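Local coordinates for protein SPD1 nuclease (Streptococcus pyogenes, PDB 2XGR) that probably cleaves DNA outside the cell as a prophage-encoded, metal-binding extracellular nuclease of the non-specific endonuclease family, at residues Leu161-Arg166 / Ser217-Ile222. Residues are numbered along the deposited sequence; the frame is centred on the assembly and turned at random.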
ATOM      1  N   LEU A 161       3.310   5.543  -4.613  1.00  5.51           N
ATOM      2  CA  LEU A 161       3.028   5.251  -6.042  1.00  4.39           C
ATOM      3  C   LEU A 161       4.095   4.359  -6.691  1.00  4.74           C
ATOM      4  O   LEU A 161       3.772   3.472  -7.485  1.00  7.31           O
ATOM      5  CB  LEU A 161       2.920   6.622  -6.809  1.00  4.81           C
ATOM      6  CG  LEU A 161       2.616   6.550  -8.306  1.00  5.33           C
ATOM      7  CD1 LEU A 161       1.211   5.975  -8.540  1.00  6.47           C
ATOM      8  CD2 LEU A 161       2.776   7.974  -8.886  1.00  6.60           C
ATOM      9  N   TYR A 162       5.367   4.546  -6.312  1.00  6.25           N
ATOM     10  CA  TYR A 162       6.470   3.730  -6.820  1.00  8.14           C
ATOM     11  C   TYR A 162       6.118   2.266  -6.611  1.00  7.33           C
ATOM     12  O   TYR A 162       6.258   1.416  -7.528  1.00  6.87           O
ATOM     13  CB  TYR A 162       7.755   4.069  -5.953  1.00  7.78           C
ATOM     14  CG  TYR A 162       8.920   3.144  -6.239  1.00  9.30           C
ATOM     15  CD1 TYR A 162       9.942   3.530  -7.128  1.00 11.33           C
ATOM     16  CD2 TYR A 162       8.979   1.853  -5.691  1.00  7.36           C
ATOM     17  CE1 TYR A 162      11.009   2.718  -7.392  1.00 11.54           C
ATOM     18  CE2 TYR A 162      10.035   1.003  -6.007  1.00  9.15           C
ATOM     19  CZ  TYR A 162      11.048   1.471  -6.869  1.00 14.38           C
ATOM     20  OH  TYR A 162      12.081   0.620  -7.226  1.00 12.31           O
ATOM     21  N   TYR A 163       5.640   1.946  -5.418  1.00  5.92           N
ATOM     22  CA  TYR A 163       5.437   0.513  -5.073  1.00  4.91           C
ATOM     23  C   TYR A 163       4.140   0.003  -5.733  1.00  4.48           C
ATOM     24  O   TYR A 163       4.098  -1.100  -6.307  1.00  6.47           O
ATOM     25  CB  TYR A 163       5.302   0.343  -3.528  1.00  6.74           C
ATOM     26  CG  TYR A 163       6.614   0.756  -2.894  1.00  5.04           C
ATOM     27  CD1 TYR A 163       7.682  -0.150  -2.768  1.00  7.32           C
ATOM     28  CD2 TYR A 163       6.799   2.080  -2.570  1.00  3.77           C
ATOM     29  CE1 TYR A 163       8.943   0.292  -2.318  1.00  7.52           C
ATOM     30  CE2 TYR A 163       8.074   2.554  -2.073  1.00  5.31           C
ATOM     31  CZ  TYR A 163       9.130   1.626  -1.953  1.00  5.88           C
ATOM     32  OH  TYR A 163      10.338   2.131  -1.527  1.00  6.49           O
ATOM     33  N   GLU A 164       3.054   0.775  -5.619  1.00  5.57           N
ATOM     34  CA  GLU A 164       1.764   0.319  -6.147  1.00  5.81           C
ATOM     35  C   GLU A 164       1.771   0.181  -7.678  1.00  4.80           C
ATOM     36  O   GLU A 164       1.256  -0.793  -8.182  1.00  5.87           O
ATOM     37  CB  GLU A 164       0.657   1.285  -5.717  1.00  4.31           C
ATOM     38  CG  GLU A 164       0.390   1.118  -4.183  1.00  6.16           C
ATOM     39  CD  GLU A 164      -0.831   1.932  -3.715  1.00  5.39           C
ATOM     40  OE1 GLU A 164      -1.305   1.592  -2.598  1.00  6.23           O
ATOM     41  OE2 GLU A 164      -1.284   2.855  -4.449  1.00  8.15           O
ATOM     42  N   ASN A 165       2.417   1.091  -8.413  1.00  5.87           N
ATOM     43  CA  ASN A 165       2.503   0.921  -9.860  1.00  6.94           C
ATOM     44  C   ASN A 165       3.282  -0.347 -10.227  1.00  7.63           C
ATOM     45  O   ASN A 165       2.965  -1.047 -11.209  1.00  8.69           O
ATOM     46  CB  ASN A 165       3.167   2.148 -10.550  1.00  6.21           C
ATOM     47  CG  ASN A 165       2.169   3.305 -10.831  1.00  8.36           C
ATOM     48  OD1 ASN A 165       2.514   4.351 -11.483  1.00 13.48           O
ATOM     49  ND2 ASN A 165       0.965   3.146 -10.352  1.00  4.53           N
ATOM     50  N   ARG A 166       4.314  -0.640  -9.471  1.00  6.96           N
ATOM     51  CA  ARG A 166       5.082  -1.842  -9.806  1.00  8.12           C
ATOM     52  C   ARG A 166       4.319  -3.093  -9.438  1.00  8.54           C
ATOM     53  O   ARG A 166       4.397  -4.081 -10.189  1.00  7.66           O
ATOM     54  CB  ARG A 166       6.439  -1.766  -9.120  1.00  8.21           C
ATOM     55  CG  ARG A 166       7.371  -0.749  -9.805  1.00  6.08           C
ATOM     56  CD  ARG A 166       8.627  -0.480  -9.021  1.00  7.51           C
ATOM     57  NE  ARG A 166       9.532   0.397  -9.836  1.00  9.09           N
ATOM     58  CZ  ARG A 166       9.282   1.687 -10.105  1.00 11.72           C
ATOM     59  NH1 ARG A 166       8.241   2.361  -9.619  1.00 10.09           N
ATOM     60  NH2 ARG A 166      10.130   2.376 -10.874  1.00 11.31           N
ATOM     61  N   SER A 217      13.531  -1.826  -4.720  1.00  9.17           N
ATOM     62  CA  SER A 217      13.804  -0.689  -3.872  1.00  9.72           C
ATOM     63  C   SER A 217      14.781  -1.150  -2.762  1.00 14.22           C
ATOM     64  O   SER A 217      14.543  -2.219  -2.172  1.00 16.01           O
ATOM     65  CB  SER A 217      12.448  -0.331  -3.250  1.00 10.36           C
ATOM     66  OG  SER A 217      12.604   0.327  -2.090  1.00 17.60           O
ATOM     67  N   ASN A 218      15.561  -0.217  -2.237  1.00 12.43           N
ATOM     68  CA  ASN A 218      16.446  -0.564  -1.098  1.00 13.63           C
ATOM     69  C   ASN A 218      15.692  -0.642   0.259  1.00 13.30           C
ATOM     70  O   ASN A 218      16.308  -0.994   1.266  1.00 15.13           O
ATOM     71  CB  ASN A 218      17.534   0.519  -0.936  1.00 13.32           C
ATOM     72  CG  ASN A 218      18.493   0.542  -2.066  1.00 26.62           C
ATOM     73  OD1 ASN A 218      18.830  -0.494  -2.663  1.00 21.96           O
ATOM     74  ND2 ASN A 218      18.905   1.743  -2.436  1.00 29.72           N
ATOM     75  N   LYS A 219      14.377  -0.426   0.245  1.00  9.31           N
ATOM     76  CA  LYS A 219      13.578  -0.381   1.468  1.00  9.16           C
ATOM     77  C   LYS A 219      12.848  -1.718   1.743  1.00 10.35           C
ATOM     78  O   LYS A 219      12.174  -1.813   2.764  1.00 12.55           O
ATOM     79  CB  LYS A 219      12.544   0.751   1.361  1.00  8.55           C
ATOM     80  CG  LYS A 219      13.147   2.123   1.271  1.00 13.76           C
ATOM     81  CD  LYS A 219      12.058   3.206   1.428  1.00 15.19           C
ATOM     82  CE  LYS A 219      12.603   4.560   1.077  1.00 19.44           C
ATOM     83  NZ  LYS A 219      13.445   4.924   2.259  1.00 20.82           N
ATOM     84  N   GLU A 220      12.987  -2.704   0.869  1.00  8.43           N
ATOM     85  CA  GLU A 220      12.166  -3.931   0.973  1.00  7.43           C
ATOM     86  C   GLU A 220      12.768  -4.864   2.007  1.00 10.46           C
ATOM     87  O   GLU A 220      13.935  -5.266   1.848  1.00 12.99           O
ATOM     88  CB  GLU A 220      12.108  -4.627  -0.346  1.00  9.39           C
ATOM     89  CG  GLU A 220      11.312  -3.695  -1.345  1.00 13.15           C
ATOM     90  CD  GLU A 220      11.282  -4.330  -2.709  1.00 14.67           C
ATOM     91  OE1 GLU A 220      12.309  -4.338  -3.433  1.00 18.39           O
ATOM     92  OE2 GLU A 220      10.289  -4.995  -3.022  1.00 10.36           O
ATOM     93  N   SER A 221      11.980  -5.225   3.010  1.00  8.26           N
ATOM     94  CA  SER A 221      12.473  -6.096   4.076  1.00 10.58           C
ATOM     95  C   SER A 221      11.613  -7.347   4.009  1.00 11.65           C
ATOM     96  O   SER A 221      10.395  -7.258   4.130  1.00 10.74           O
ATOM     97  CB  SER A 221      12.355  -5.403   5.442  1.00 12.04           C
ATOM     98  OG  SER A 221      12.648  -6.332   6.518  1.00 14.74           O
ATOM     99  N   ILE A 222      12.252  -8.507   3.932  1.00  7.83           N
ATOM    100  CA  ILE A 222      11.564  -9.758   3.697  1.00  9.51           C
ATOM    101  C   ILE A 222      11.589 -10.550   4.987  1.00  8.62           C
ATOM    102  O   ILE A 222      12.590 -10.528   5.686  1.00 10.01           O
ATOM    103  CB  ILE A 222      12.272 -10.547   2.604  1.00 13.67           C
ATOM    104  CG1 ILE A 222      12.348  -9.668   1.339  1.00 14.82           C
ATOM    105  CG2 ILE A 222      11.490 -11.760   2.245  1.00 13.17           C
ATOM    106  CD1 ILE A 222      13.694  -9.877   0.592  1.00 25.41           C
TER
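The hydroxyl of Y163 meets the hydroxyl of S217, and this hydrogen bond ties helix 160-173 to the turn S217-E220. S217 OG donates a hydrogen bond to Y163 OH at 3.0 Å. It reaches the phenol at the ring edge, near the ring plane. Y163 OH is also hydrogen-bonded to the backbone O of P157, so the phenol oxygen joins the turn to the chain just before the helix.

S217 OG is gripped twice. It also accepts from K219 N at 3.0 Å, with an N-H...O angle of 163°, which makes an ST turn. The side-chain torsion of S217 (chi1 156°) sets OG roughly opposite the backbone N, where it can serve both bonds. The residues S217 to E220 form a type I beta turn. Its first N-H, S217 N, is bonded to E220 OE1 at 3.1 Å, which links the first and last residues of the turn. That donor comes from above the carboxylate plane.

K219 crosses the Y163 side chain at about a right angle. Its aliphatic CD lies 3.6 Å from Y163 OH, while the amine end leads away. Y162 adds a looser contact: its CE2 is 3.9 Å from S217 CB, in an oblique approach. Within the helix, Y162 CD2 sits over the centre of the Y163 ring, 3.5 Å above its plane. R166 NH1 lies over one face of the Y162 ring, toward its rim, and bonds to Y162 O. NH1 is also hydrogen-bonded to D154 O.

Y163 also touches L199, Y201 and V230 of the antiparallel sheet. The arrangement is a helix packed on a beta sheet through buried tyrosines, with an ST turn in a type I beta turn meeting the phenol.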